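Local coordinates for N-acetylcysteine deacetylase (Bacillus subtilis, PDB 1YSJ), which probably hydrolyses N-acetylcysteine to cysteine and acetate with two bound divalent metal ions, a step in the breakdown of S-(2-succino)cysteine, at residues E63-E68 and T134-N139; G190-K195 and L335-V340; R205-I210 and K310-L315. The protein carries 1 engineered substitution. All blocks are in the same frame, centred on the assembly; numbering follows the deposited sequence.

Interaction 1: residues E63-E68 and T134-N139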
ATOM      1  N   GLU A  63      -3.322 -26.818  44.238  1.00 44.82           N
ATOM      2  CA  GLU A  63      -2.592 -27.319  45.405  1.00 48.30           C
ATOM      3  C   GLU A  63      -3.401 -27.190  46.697  1.00 48.76           C
ATOM      4  O   GLU A  63      -3.133 -27.894  47.668  1.00 49.35           O
ATOM      5  CB  GLU A  63      -1.222 -26.639  45.534  1.00 47.43           C
ATOM      6  CG  GLU A  63      -0.197 -27.174  44.535  1.00 50.85           C
ATOM      7  CD  GLU A  63       1.100 -26.370  44.472  1.00 52.65           C
ATOM      8  OE1 GLU A  63       1.106 -25.172  44.839  1.00 60.47           O
ATOM      9  OE2 GLU A  63       2.119 -26.945  44.034  1.00 56.47           O
ATOM     10  N   GLU A  64      -4.393 -26.301  46.696  1.00 50.66           N
ATOM     11  CA  GLU A  64      -5.339 -26.184  47.808  1.00 53.37           C
ATOM     12  C   GLU A  64      -6.102 -27.487  48.010  1.00 52.70           C
ATOM     13  O   GLU A  64      -6.365 -27.889  49.144  1.00 53.10           O
ATOM     14  CB  GLU A  64      -6.334 -25.043  47.563  1.00 54.39           C
ATOM     15  CG  GLU A  64      -5.904 -23.684  48.121  1.00 55.38           C
ATOM     16  CD  GLU A  64      -6.729 -22.526  47.567  1.00 57.00           C
ATOM     17  OE1 GLU A  64      -7.820 -22.767  46.996  1.00 62.28           O
ATOM     18  OE2 GLU A  64      -6.278 -21.368  47.700  1.00 64.46           O
ATOM     19  N   GLU A  65      -6.451 -28.136  46.902  1.00 52.05           N
ATOM     20  CA  GLU A  65      -7.210 -29.378  46.940  1.00 51.98           C
ATOM     21  C   GLU A  65      -6.338 -30.603  46.687  1.00 51.51           C
ATOM     22  O   GLU A  65      -6.843 -31.677  46.358  1.00 51.54           O
ATOM     23  CB  GLU A  65      -8.395 -29.314  45.969  1.00 52.44           C
ATOM     24  CG  GLU A  65      -9.460 -28.271  46.348  1.00 56.82           C
ATOM     25  CD  GLU A  65      -9.891 -28.353  47.815  1.00 60.82           C
ATOM     26  OE1 GLU A  65     -10.315 -29.442  48.264  1.00 61.84           O
ATOM     27  OE2 GLU A  65      -9.808 -27.323  48.520  1.00 60.41           O
ATOM     28  N   GLN A  66      -5.027 -30.427  46.862  1.00 51.88           N
ATOM     29  CA  GLN A  66      -4.028 -31.506  46.750  1.00 51.31           C
ATOM     30  C   GLN A  66      -4.034 -32.221  45.396  1.00 50.31           C
ATOM     31  O   GLN A  66      -3.862 -33.441  45.313  1.00 50.99           O
ATOM     32  CB  GLN A  66      -4.154 -32.504  47.911  1.00 51.48           C
ATOM     33  CG  GLN A  66      -3.496 -32.046  49.214  1.00 53.36           C
ATOM     34  CD  GLN A  66      -4.215 -30.883  49.878  1.00 54.38           C
ATOM     35  OE1 GLN A  66      -3.586 -29.905  50.287  1.00 55.31           O
ATOM     36  NE2 GLN A  66      -5.537 -30.982  49.987  1.00 53.92           N
ATOM     37  N   ILE A  67      -4.237 -31.444  44.339  1.00 49.14           N
ATOM     38  CA  ILE A  67      -4.141 -31.953  42.985  1.00 47.86           C
ATOM     39  C   ILE A  67      -2.690 -31.801  42.545  1.00 48.54           C
ATOM     40  O   ILE A  67      -2.140 -30.698  42.601  1.00 48.86           O
ATOM     41  CB  ILE A  67      -5.107 -31.209  42.031  1.00 48.38           C
ATOM     42  CG1 ILE A  67      -6.561 -31.412  42.492  1.00 46.06           C
ATOM     43  CG2 ILE A  67      -4.896 -31.666  40.577  1.00 45.11           C
ATOM     44  CD1 ILE A  67      -7.563 -30.421  41.909  1.00 46.98           C
ATOM     45  N   GLU A  68      -2.074 -32.911  42.134  1.00 48.01           N
ATOM     46  CA  GLU A  68      -0.675 -32.915  41.708  1.00 49.31           C
ATOM     47  C   GLU A  68      -0.443 -31.991  40.517  1.00 48.86           C
ATOM     48  O   GLU A  68      -1.174 -32.030  39.527  1.00 47.63           O
ATOM     49  CB  GLU A  68      -0.185 -34.336  41.388  1.00 48.91           C
ATOM     50  CG  GLU A  68       1.106 -34.376  40.552  1.00 51.13           C
ATOM     51  CD  GLU A  68       1.906 -35.667  40.686  1.00 53.33           C
ATOM     52  OE1 GLU A  68       1.313 -36.744  40.924  1.00 56.98           O
ATOM     53  OE2 GLU A  68       3.146 -35.601  40.535  1.00 57.64           O
ATOM     54  N   THR A 134     -13.642 -28.815  37.198  1.00 39.95           N
ATOM     55  CA  THR A 134     -13.574 -30.202  36.738  1.00 40.30           C
ATOM     56  C   THR A 134     -12.539 -31.000  37.528  1.00 41.08           C
ATOM     57  O   THR A 134     -12.827 -32.103  38.002  1.00 40.50           O
ATOM     58  CB  THR A 134     -13.249 -30.275  35.228  1.00 40.30           C
ATOM     59  OG1 THR A 134     -14.276 -29.611  34.489  1.00 41.28           O
ATOM     60  CG2 THR A 134     -13.164 -31.725  34.749  1.00 41.77           C
ATOM     61  N   ALA A 135     -11.344 -30.429  37.674  1.00 42.65           N
ATOM     62  CA  ALA A 135     -10.258 -31.070  38.411  1.00 43.86           C
ATOM     63  C   ALA A 135     -10.651 -31.318  39.867  1.00 44.51           C
ATOM     64  O   ALA A 135     -10.389 -32.392  40.413  1.00 43.19           O
ATOM     65  CB  ALA A 135      -8.984 -30.242  38.318  1.00 43.50           C
HETATM   66  N   MSE A 136     -11.306 -30.332  40.477  1.00 46.43           N
HETATM   67  CA  MSE A 136     -11.769 -30.442  41.861  1.00 48.56           C
HETATM   68  C   MSE A 136     -12.825 -31.530  42.053  1.00 45.77           C
HETATM   69  O   MSE A 136     -12.781 -32.264  43.039  1.00 45.81           O
HETATM   70  CB  MSE A 136     -12.273 -29.092  42.372  1.00 47.58           C
HETATM   71  CG  MSE A 136     -11.151 -28.099  42.622  1.00 52.16           C
HETATM   72 SE   MSE A 136     -11.755 -26.326  43.155  1.00 60.23          SE
HETATM   73  CE  MSE A 136     -10.007 -25.444  43.286  1.00 49.48           C
ATOM     74  N   LEU A 137     -13.760 -31.631  41.108  1.00 44.71           N
ATOM     75  CA  LEU A 137     -14.794 -32.668  41.144  1.00 43.36           C
ATOM     76  C   LEU A 137     -14.208 -34.057  40.915  1.00 41.82           C
ATOM     77  O   LEU A 137     -14.630 -35.026  41.545  1.00 41.38           O
ATOM     78  CB  LEU A 137     -15.881 -32.405  40.093  1.00 44.35           C
ATOM     79  CG  LEU A 137     -16.762 -31.152  40.158  1.00 46.38           C
ATOM     80  CD1 LEU A 137     -17.623 -31.087  38.913  1.00 46.50           C
ATOM     81  CD2 LEU A 137     -17.628 -31.108  41.416  1.00 42.34           C
ATOM     82  N   LEU A 138     -13.244 -34.150  40.002  1.00 40.80           N
ATOM     83  CA  LEU A 138     -12.632 -35.431  39.665  1.00 39.78           C
ATOM     84  C   LEU A 138     -11.675 -35.894  40.752  1.00 39.56           C
ATOM     85  O   LEU A 138     -11.448 -37.095  40.915  1.00 38.93           O
ATOM     86  CB  LEU A 138     -11.924 -35.364  38.310  1.00 39.17           C
ATOM     87  CG  LEU A 138     -12.814 -35.443  37.064  1.00 38.34           C
ATOM     88  CD1 LEU A 138     -11.986 -35.230  35.799  1.00 28.08           C
ATOM     89  CD2 LEU A 138     -13.555 -36.767  37.001  1.00 31.83           C
ATOM     90  N   ASN A 139     -11.128 -34.930  41.491  1.00 39.25           N
ATOM     91  CA  ASN A 139     -10.283 -35.190  42.657  1.00 40.41           C
ATOM     92  C   ASN A 139     -10.996 -36.010  43.739  1.00 40.98           C
ATOM     93  O   ASN A 139     -10.352 -36.726  44.508  1.00 42.87           O
ATOM     94  CB  ASN A 139      -9.779 -33.859  43.234  1.00 40.17           C
ATOM     95  CG  ASN A 139      -8.799 -34.043  44.380  1.00 43.38           C
ATOM     96  OD1 ASN A 139      -7.831 -34.798  44.272  1.00 45.55           O
ATOM     97  ND2 ASN A 139      -9.045 -33.344  45.487  1.00 39.09           N
TER

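Interaction 2: residues G190-K195 and L335-V340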
ATOM      1  N   GLY A 190     -26.565 -24.465  29.832  1.00 42.59           N
ATOM      2  CA  GLY A 190     -27.020 -25.849  29.915  1.00 40.80           C
ATOM      3  C   GLY A 190     -26.932 -26.575  28.584  1.00 40.26           C
ATOM      4  O   GLY A 190     -27.245 -27.763  28.497  1.00 39.85           O
ATOM      5  N   THR A 191     -26.503 -25.854  27.550  1.00 39.52           N
ATOM      6  CA  THR A 191     -26.393 -26.397  26.201  1.00 39.61           C
ATOM      7  C   THR A 191     -24.934 -26.518  25.747  1.00 40.72           C
ATOM      8  O   THR A 191     -24.152 -25.576  25.870  1.00 40.82           O
ATOM      9  CB  THR A 191     -27.212 -25.559  25.193  1.00 39.32           C
ATOM     10  OG1 THR A 191     -28.586 -25.538  25.601  1.00 37.09           O
ATOM     11  CG2 THR A 191     -27.125 -26.148  23.791  1.00 39.09           C
ATOM     12  N   ILE A 192     -24.596 -27.697  25.225  1.00 41.91           N
ATOM     13  CA  ILE A 192     -23.264 -28.014  24.712  1.00 39.87           C
ATOM     14  C   ILE A 192     -23.363 -28.264  23.197  1.00 40.90           C
ATOM     15  O   ILE A 192     -24.200 -29.049  22.742  1.00 40.86           O
ATOM     16  CB  ILE A 192     -22.655 -29.251  25.455  1.00 40.18           C
ATOM     17  CG1 ILE A 192     -22.392 -28.934  26.935  1.00 40.14           C
ATOM     18  CG2 ILE A 192     -21.348 -29.709  24.816  1.00 39.33           C
ATOM     19  CD1 ILE A 192     -23.496 -29.341  27.892  1.00 32.85           C
ATOM     20  N   GLY A 193     -22.526 -27.574  22.423  1.00 41.07           N
ATOM     21  CA  GLY A 193     -22.518 -27.699  20.962  1.00 41.35           C
ATOM     22  C   GLY A 193     -21.623 -28.831  20.495  1.00 41.91           C
ATOM     23  O   GLY A 193     -20.428 -28.842  20.788  1.00 43.33           O
ATOM     24  N   VAL A 194     -22.200 -29.772  19.753  1.00 41.76           N
ATOM     25  CA  VAL A 194     -21.535 -31.033  19.430  1.00 42.26           C
ATOM     26  C   VAL A 194     -21.615 -31.396  17.938  1.00 41.71           C
ATOM     27  O   VAL A 194     -22.708 -31.493  17.375  1.00 42.76           O
ATOM     28  CB  VAL A 194     -22.125 -32.198  20.297  1.00 41.72           C
ATOM     29  CG1 VAL A 194     -21.626 -33.551  19.826  1.00 42.80           C
ATOM     30  CG2 VAL A 194     -21.792 -32.006  21.776  1.00 42.87           C
ATOM     31  N   LYS A 195     -20.453 -31.592  17.310  1.00 41.55           N
ATOM     32  CA  LYS A 195     -20.378 -32.172  15.958  1.00 42.64           C
ATOM     33  C   LYS A 195     -19.067 -32.934  15.724  1.00 41.64           C
ATOM     34  O   LYS A 195     -18.035 -32.594  16.307  1.00 42.98           O
ATOM     35  CB  LYS A 195     -20.582 -31.103  14.870  1.00 42.24           C
ATOM     36  CG  LYS A 195     -19.349 -30.251  14.554  1.00 45.16           C
ATOM     37  CD  LYS A 195     -19.616 -29.206  13.461  1.00 45.26           C
ATOM     38  CE  LYS A 195     -19.932 -29.830  12.098  1.00 50.64           C
ATOM     39  NZ  LYS A 195     -18.809 -30.639  11.546  1.00 51.30           N
ATOM     40  N   LEU A 335     -26.299 -35.642  32.967  1.00 43.39           N
ATOM     41  CA  LEU A 335     -26.422 -34.492  33.862  1.00 42.99           C
ATOM     42  C   LEU A 335     -27.671 -33.647  33.587  1.00 42.94           C
ATOM     43  O   LEU A 335     -27.893 -32.618  34.234  1.00 42.57           O
ATOM     44  CB  LEU A 335     -25.155 -33.634  33.795  1.00 42.85           C
ATOM     45  CG  LEU A 335     -23.836 -34.378  34.051  1.00 41.98           C
ATOM     46  CD1 LEU A 335     -22.660 -33.573  33.545  1.00 42.50           C
ATOM     47  CD2 LEU A 335     -23.658 -34.737  35.525  1.00 41.12           C
ATOM     48  N   GLY A 336     -28.487 -34.093  32.635  1.00 42.13           N
ATOM     49  CA  GLY A 336     -29.702 -33.376  32.265  1.00 42.06           C
ATOM     50  C   GLY A 336     -29.446 -32.076  31.523  1.00 41.03           C
ATOM     51  O   GLY A 336     -30.261 -31.155  31.567  1.00 42.06           O
ATOM     52  N   TYR A 337     -28.310 -32.000  30.843  1.00 40.75           N
ATOM     53  CA  TYR A 337     -28.006 -30.860  29.985  1.00 41.27           C
ATOM     54  C   TYR A 337     -28.387 -31.191  28.548  1.00 41.13           C
ATOM     55  O   TYR A 337     -28.630 -32.355  28.214  1.00 41.91           O
ATOM     56  CB  TYR A 337     -26.525 -30.463  30.091  1.00 40.73           C
ATOM     57  CG  TYR A 337     -26.116 -29.977  31.465  1.00 40.43           C
ATOM     58  CD1 TYR A 337     -24.890 -30.354  32.022  1.00 42.56           C
ATOM     59  CD2 TYR A 337     -26.958 -29.148  32.215  1.00 35.34           C
ATOM     60  CE1 TYR A 337     -24.507 -29.913  33.293  1.00 43.85           C
ATOM     61  CE2 TYR A 337     -26.592 -28.704  33.483  1.00 38.81           C
ATOM     62  CZ  TYR A 337     -25.367 -29.089  34.017  1.00 44.06           C
ATOM     63  OH  TYR A 337     -25.002 -28.644  35.268  1.00 41.98           O
ATOM     64  N   GLN A 338     -28.454 -30.166  27.705  1.00 41.02           N
ATOM     65  CA  GLN A 338     -28.865 -30.354  26.318  1.00 42.16           C
ATOM     66  C   GLN A 338     -27.701 -30.236  25.342  1.00 42.46           C
ATOM     67  O   GLN A 338     -26.700 -29.565  25.619  1.00 42.71           O
ATOM     68  CB  GLN A 338     -29.987 -29.378  25.947  1.00 41.29           C
ATOM     69  CG  GLN A 338     -31.324 -29.675  26.624  1.00 45.88           C
ATOM     70  CD  GLN A 338     -31.937 -31.013  26.210  1.00 54.13           C
ATOM     71  OE1 GLN A 338     -31.799 -31.451  25.063  1.00 55.98           O
ATOM     72  NE2 GLN A 338     -32.627 -31.660  27.144  1.00 52.64           N
ATOM     73  N   THR A 339     -27.833 -30.918  24.207  1.00 42.16           N
ATOM     74  CA  THR A 339     -26.879 -30.787  23.112  1.00 42.38           C
ATOM     75  C   THR A 339     -27.574 -30.291  21.854  1.00 41.94           C
ATOM     76  O   THR A 339     -28.742 -30.601  21.610  1.00 43.34           O
ATOM     77  CB  THR A 339     -26.146 -32.114  22.799  1.00 42.16           C
ATOM     78  OG1 THR A 339     -27.101 -33.161  22.599  1.00 40.51           O
ATOM     79  CG2 THR A 339     -25.197 -32.494  23.930  1.00 41.57           C
ATOM     80  N   VAL A 340     -26.849 -29.500  21.070  1.00 41.90           N
ATOM     81  CA  VAL A 340     -27.296 -29.087  19.741  1.00 41.06           C
ATOM     82  C   VAL A 340     -26.196 -29.414  18.734  1.00 41.61           C
ATOM     83  O   VAL A 340     -25.045 -29.647  19.120  1.00 39.87           O
ATOM     84  CB  VAL A 340     -27.660 -27.575  19.675  1.00 40.88           C
ATOM     85  CG1 VAL A 340     -28.880 -27.269  20.545  1.00 38.92           C
ATOM     86  CG2 VAL A 340     -26.473 -26.699  20.061  1.00 38.28           C
TER

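Interaction 3: residues R205-I210 and K310-L315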
ATOM      1  N   ARG A 205      -1.537 -17.797   6.105  1.00 40.78           N
ATOM      2  CA  ARG A 205      -1.120 -16.501   5.596  1.00 41.18           C
ATOM      3  C   ARG A 205      -0.527 -16.675   4.202  1.00 38.98           C
ATOM      4  O   ARG A 205       0.156 -17.663   3.932  1.00 37.68           O
ATOM      5  CB  ARG A 205      -0.082 -15.889   6.544  1.00 41.09           C
ATOM      6  CG  ARG A 205       0.192 -14.408   6.338  1.00 43.49           C
ATOM      7  CD  ARG A 205       1.274 -13.904   7.284  1.00 44.30           C
ATOM      8  NE  ARG A 205       2.616 -14.281   6.846  1.00 53.75           N
ATOM      9  CZ  ARG A 205       3.722 -14.109   7.565  1.00 57.35           C
ATOM     10  NH1 ARG A 205       3.665 -13.560   8.772  1.00 62.77           N
ATOM     11  NH2 ARG A 205       4.893 -14.491   7.073  1.00 58.82           N
ATOM     12  N   PHE A 206      -0.803 -15.722   3.317  1.00 38.97           N
ATOM     13  CA  PHE A 206      -0.156 -15.691   2.002  1.00 38.55           C
ATOM     14  C   PHE A 206       0.349 -14.292   1.665  1.00 38.27           C
ATOM     15  O   PHE A 206      -0.183 -13.305   2.160  1.00 38.07           O
ATOM     16  CB  PHE A 206      -1.090 -16.212   0.899  1.00 38.23           C
ATOM     17  CG  PHE A 206      -2.209 -15.269   0.543  1.00 39.72           C
ATOM     18  CD1 PHE A 206      -3.448 -15.376   1.160  1.00 39.22           C
ATOM     19  CD2 PHE A 206      -2.026 -14.281  -0.428  1.00 41.45           C
ATOM     20  CE1 PHE A 206      -4.487 -14.510   0.827  1.00 37.74           C
ATOM     21  CE2 PHE A 206      -3.054 -13.409  -0.759  1.00 40.65           C
ATOM     22  CZ  PHE A 206      -4.289 -13.526  -0.128  1.00 40.04           C
ATOM     23  N   GLU A 207       1.376 -14.230   0.819  1.00 39.17           N
ATOM     24  CA  GLU A 207       1.930 -12.976   0.327  1.00 40.43           C
ATOM     25  C   GLU A 207       2.233 -13.101  -1.166  1.00 39.08           C
ATOM     26  O   GLU A 207       2.855 -14.071  -1.602  1.00 39.81           O
ATOM     27  CB  GLU A 207       3.205 -12.619   1.100  1.00 40.52           C
ATOM     28  CG  GLU A 207       3.898 -11.330   0.632  1.00 44.36           C
ATOM     29  CD  GLU A 207       5.266 -11.113   1.275  1.00 46.44           C
ATOM     30  OE1 GLU A 207       6.076 -10.354   0.694  1.00 48.90           O
ATOM     31  OE2 GLU A 207       5.529 -11.697   2.354  1.00 51.36           O
ATOM     32  N   ILE A 208       1.782 -12.123  -1.946  1.00 38.59           N
ATOM     33  CA  ILE A 208       2.095 -12.075  -3.376  1.00 38.16           C
ATOM     34  C   ILE A 208       2.795 -10.774  -3.747  1.00 37.14           C
ATOM     35  O   ILE A 208       2.284  -9.689  -3.471  1.00 36.96           O
ATOM     36  CB  ILE A 208       0.847 -12.265  -4.275  1.00 37.79           C
ATOM     37  CG1 ILE A 208       0.042 -13.486  -3.831  1.00 36.14           C
ATOM     38  CG2 ILE A 208       1.266 -12.409  -5.736  1.00 37.54           C
ATOM     39  CD1 ILE A 208      -1.258 -13.675  -4.569  1.00 37.71           C
ATOM     40  N   VAL A 209       3.968 -10.903  -4.362  1.00 37.49           N
ATOM     41  CA  VAL A 209       4.721  -9.766  -4.893  1.00 38.46           C
ATOM     42  C   VAL A 209       4.663  -9.799  -6.422  1.00 38.53           C
ATOM     43  O   VAL A 209       5.005 -10.812  -7.042  1.00 37.09           O
ATOM     44  CB  VAL A 209       6.204  -9.775  -4.410  1.00 38.84           C
ATOM     45  CG1 VAL A 209       6.988  -8.617  -5.024  1.00 38.74           C
ATOM     46  CG2 VAL A 209       6.285  -9.717  -2.884  1.00 37.11           C
ATOM     47  N   ILE A 210       4.215  -8.690  -7.012  1.00 39.74           N
ATOM     48  CA  ILE A 210       4.125  -8.535  -8.470  1.00 41.36           C
ATOM     49  C   ILE A 210       5.147  -7.519  -8.973  1.00 43.32           C
ATOM     50  O   ILE A 210       5.037  -6.324  -8.686  1.00 43.39           O
ATOM     51  CB  ILE A 210       2.709  -8.057  -8.924  1.00 41.36           C
ATOM     52  CG1 ILE A 210       1.592  -8.918  -8.315  1.00 41.79           C
ATOM     53  CG2 ILE A 210       2.618  -7.993 -10.458  1.00 40.75           C
ATOM     54  CD1 ILE A 210       1.575 -10.366  -8.787  1.00 46.42           C
ATOM     55  N   LYS A 310       4.056 -16.558  -1.795  1.00 42.69           N
ATOM     56  CA  LYS A 310       4.577 -17.118  -0.551  1.00 42.31           C
ATOM     57  C   LYS A 310       3.441 -17.595   0.345  1.00 41.12           C
ATOM     58  O   LYS A 310       2.415 -16.929   0.467  1.00 39.23           O
ATOM     59  CB  LYS A 310       5.448 -16.098   0.183  1.00 42.66           C
ATOM     60  CG  LYS A 310       6.801 -15.852  -0.459  1.00 46.48           C
ATOM     61  CD  LYS A 310       7.739 -15.136   0.500  1.00 52.40           C
ATOM     62  CE  LYS A 310       9.058 -14.795  -0.173  1.00 57.65           C
ATOM     63  NZ  LYS A 310      10.052 -14.245   0.795  1.00 61.09           N
ATOM     64  N   TRP A 311       3.639 -18.752   0.969  1.00 41.44           N
ATOM     65  CA  TRP A 311       2.613 -19.401   1.780  1.00 40.54           C
ATOM     66  C   TRP A 311       3.146 -19.662   3.186  1.00 39.86           C
ATOM     67  O   TRP A 311       4.208 -20.268   3.349  1.00 39.82           O
ATOM     68  CB  TRP A 311       2.198 -20.708   1.105  1.00 41.14           C
ATOM     69  CG  TRP A 311       1.089 -21.471   1.772  1.00 43.03           C
ATOM     70  CD1 TRP A 311       1.218 -22.574   2.574  1.00 44.84           C
ATOM     71  CD2 TRP A 311      -0.315 -21.215   1.667  1.00 39.84           C
ATOM     72  NE1 TRP A 311      -0.020 -23.012   2.983  1.00 42.75           N
ATOM     73  CE2 TRP A 311      -0.979 -22.198   2.441  1.00 39.41           C
ATOM     74  CE3 TRP A 311      -1.079 -20.248   0.999  1.00 42.79           C
ATOM     75  CZ2 TRP A 311      -2.375 -22.244   2.563  1.00 41.50           C
ATOM     76  CZ3 TRP A 311      -2.468 -20.292   1.122  1.00 43.62           C
ATOM     77  CH2 TRP A 311      -3.100 -21.285   1.902  1.00 44.06           C
ATOM     78  N   PHE A 312       2.412 -19.196   4.194  1.00 39.04           N
ATOM     79  CA  PHE A 312       2.836 -19.344   5.592  1.00 40.11           C
ATOM     80  C   PHE A 312       1.744 -19.970   6.457  1.00 39.10           C
ATOM     81  O   PHE A 312       0.828 -19.271   6.900  1.00 38.75           O
ATOM     82  CB  PHE A 312       3.268 -17.997   6.188  1.00 39.60           C
ATOM     83  CG  PHE A 312       4.238 -17.234   5.332  1.00 40.25           C
ATOM     84  CD1 PHE A 312       3.785 -16.252   4.454  1.00 38.19           C
ATOM     85  CD2 PHE A 312       5.603 -17.489   5.408  1.00 40.66           C
ATOM     86  CE1 PHE A 312       4.676 -15.538   3.667  1.00 39.54           C
ATOM     87  CE2 PHE A 312       6.504 -16.780   4.620  1.00 41.77           C
ATOM     88  CZ  PHE A 312       6.037 -15.803   3.747  1.00 40.69           C
ATOM     89  N   PRO A 313       1.833 -21.293   6.692  1.00 39.10           N
ATOM     90  CA  PRO A 313       0.858 -21.998   7.524  1.00 39.34           C
ATOM     91  C   PRO A 313       0.794 -21.451   8.950  1.00 39.68           C
ATOM     92  O   PRO A 313       1.832 -21.198   9.576  1.00 37.93           O
ATOM     93  CB  PRO A 313       1.364 -23.444   7.518  1.00 39.23           C
ATOM     94  CG  PRO A 313       2.196 -23.549   6.286  1.00 39.82           C
ATOM     95  CD  PRO A 313       2.859 -22.212   6.167  1.00 39.71           C
ATOM     96  N   TYR A 314      -0.429 -21.264   9.437  1.00 39.66           N
ATOM     97  CA  TYR A 314      -0.681 -20.689  10.749  1.00 39.82           C
ATOM     98  C   TYR A 314      -1.416 -21.715  11.617  1.00 40.41           C
ATOM     99  O   TYR A 314      -0.886 -22.158  12.639  1.00 40.65           O
ATOM    100  CB  TYR A 314      -1.475 -19.384  10.582  1.00 40.92           C
ATOM    101  CG  TYR A 314      -1.726 -18.568  11.835  1.00 40.37           C
ATOM    102  CD1 TYR A 314      -0.693 -17.880  12.470  1.00 38.25           C
ATOM    103  CD2 TYR A 314      -3.015 -18.449  12.359  1.00 44.38           C
ATOM    104  CE1 TYR A 314      -0.935 -17.115  13.614  1.00 41.33           C
ATOM    105  CE2 TYR A 314      -3.269 -17.692  13.498  1.00 38.97           C
ATOM    106  CZ  TYR A 314      -2.229 -17.024  14.116  1.00 41.27           C
ATOM    107  OH  TYR A 314      -2.488 -16.275  15.240  1.00 43.09           O
ATOM    108  N   LEU A 315      -2.616 -22.114  11.191  1.00 40.22           N
ATOM    109  CA  LEU A 315      -3.418 -23.095  11.927  1.00 38.27           C
ATOM    110  C   LEU A 315      -4.147 -24.099  11.029  1.00 37.92           C
ATOM    111  O   LEU A 315      -4.783 -23.704  10.049  1.00 36.94           O
ATOM    112  CB  LEU A 315      -4.445 -22.393  12.821  1.00 38.21           C
ATOM    113  CG  LEU A 315      -3.988 -21.653  14.081  1.00 39.71           C
ATOM    114  CD1 LEU A 315      -5.179 -20.987  14.748  1.00 38.88           C
ATOM    115  CD2 LEU A 315      -3.273 -22.578  15.063  1.00 41.10           C
TER

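Interaction 1: residues E63-E68 and T134-N139
The Schellman motif that ends helix 52-64 packs here against residues 134-139 of helix 124-139, with E65, Q66 and I67 meeting A135, M136 and N139. Q66, at positive phi, is the C-prime residue, and the turn swings I67 inward. The δ-methyl of I67 lies on the helix surface, its CD1 3.9 Å from A135 CB and 3.8 Å from A135 O, while its CG1 comes within 3.9 Å of N139 CG. The side chain of N139 leaves with CG anti to the backbone N (chi1 -175°), which carries the amide across to the turn and puts ND2 2.9 Å from E65 O; OD1 accepts a hydrogen bond from R142. Replacing N139 by an alanine would probably open a gap beside I67 CG1 and deprive R142 of this acceptor. E65 crosses M136 at about a right angle, CG to CG 4.1 Å, and its carboxylate goes on to a salt bridge with R33 of helix 28-43. I67 also touches A81 and I83 of strand 79-84. The arrangement is that of a layered α/β domain, in which a helix C-cap leads into an edge strand and the apolar residue just after the cap packs between sheet and neighbouring helix.

Interaction 2: residues G190-K195 and L335-V340
Side chains of strands 191-194 and 338-340 alternate between the two faces of a parallel ladder, T191 and V340 on one face, I192 and T339 on the other. T191 and V340 cross at about a right angle: chi1 of -58° puts T191 OG1 beside the backbone N and leaves the methyl CG2 opposite that nitrogen, where it meets V340 CG2 at 3.8 Å and lies almost as near to CG1, so that it touches both branches of the valine. On the other face I192 reaches obliquely toward Y337, its CD1 3.9 Å from Y337 CB, and V194 CG2 approaches T339 CG2 at 4.1 Å. The Y337 ring carries L335 O over the centre of one face. This side of the ladder is covered by A332 of helix 325-334, which touches I192, Y337 and T339, and by Y391 of helix 384-402, which packs on I192.

Four backbone hydrogen bonds fix the register. Q338 N donates to G190 O at 2.8 Å and V194 N to V340 O at 2.9 Å, both nearly straight onto the carbonyl; between them I192 N binds Q338 O and V340 N binds I192 O, the last the longest at 3.2 Å and tilted 29° from the carbonyl plane. G190, with phi 98°, has backbone angles that call for glycine, and G336 closes the preceding helix with a Schellman motif. Strand 338-341 is thereby added as the outermost strand on this side of the mixed sheet, in the helix-then-parallel-strand arrangement of the α/β catalytic domain of M20 peptidases.

Interaction 3: residues R205-I210 and K310-L315
K310 stands opposite E207, the two forming an antiparallel hydrogen-bonded pair: K310 N gives its hydrogen to E207 O at 2.8 Å, and E207 N returns one to K310 O. Their side chains rise from the same face, with CB atoms 4.2 Å apart; both chains are extended beyond CG, and the charged ends remain separated, E207 OE2 lying 5.4 Å from K310 NZ.

W311 turns to the other face and pairs with F206 in a non-hydrogen-bonded position. Its CE3 rests 4.0 Å from F206 CB, and R205 O comes obliquely to the indole. V277 of strand 270-278 touches both aromatic side chains, while M292 and P289 of helix 282-302 pack on F206 and W311, respectively.

F312 comes back to the face of K310 and is bonded in both directions to R205, F312 N to R205 O at 2.7 Å and R205 N to F312 O at 2.9 Å. Over its ring lies the arginine: a bend at chi3 (78°) brings NH2 3.2 Å above the ring plane, near the centre, with CZ 4.1 Å from the centroid. The guanidinium stands steeply, its plane 70° from that of the ring, and thus points an edge at F312 in a cation-pi contact. Farther on, Y314 and L315 both face V203 in a classic beta bulge.

W264 of the second subunit makes a second cation-pi contact with R205 and an edge-to-face ring contact with Y314. The arginine's positive charge is therefore probably stabilised by aromatic rings from both subunits, linking the edge strand 306-320 and its inner neighbour 197-211 to the second subunit.

How the interactions relate
From the N terminus, interaction 1 comes first: helix 124-139 returns to the end of helix 52-64, closing a loop of 65 residues before the other two contacts begin. Interaction 2 opens at strand 191-194 and closes 139 residues later at strand 338-341. Interaction 3 falls wholly within that interval, joining strands 197-211 and 306-320, so the two nest and none cross. Interactions 1 and 2 belong to the layered domain with the mixed sheet, their centres 25 Å apart; interaction 3 lies in the separate four-stranded antiparallel sheet, about 38 Å from interaction 2 between centres. Interaction 2 thus brings the chain back to the mixed sheet after its excursion through the second one.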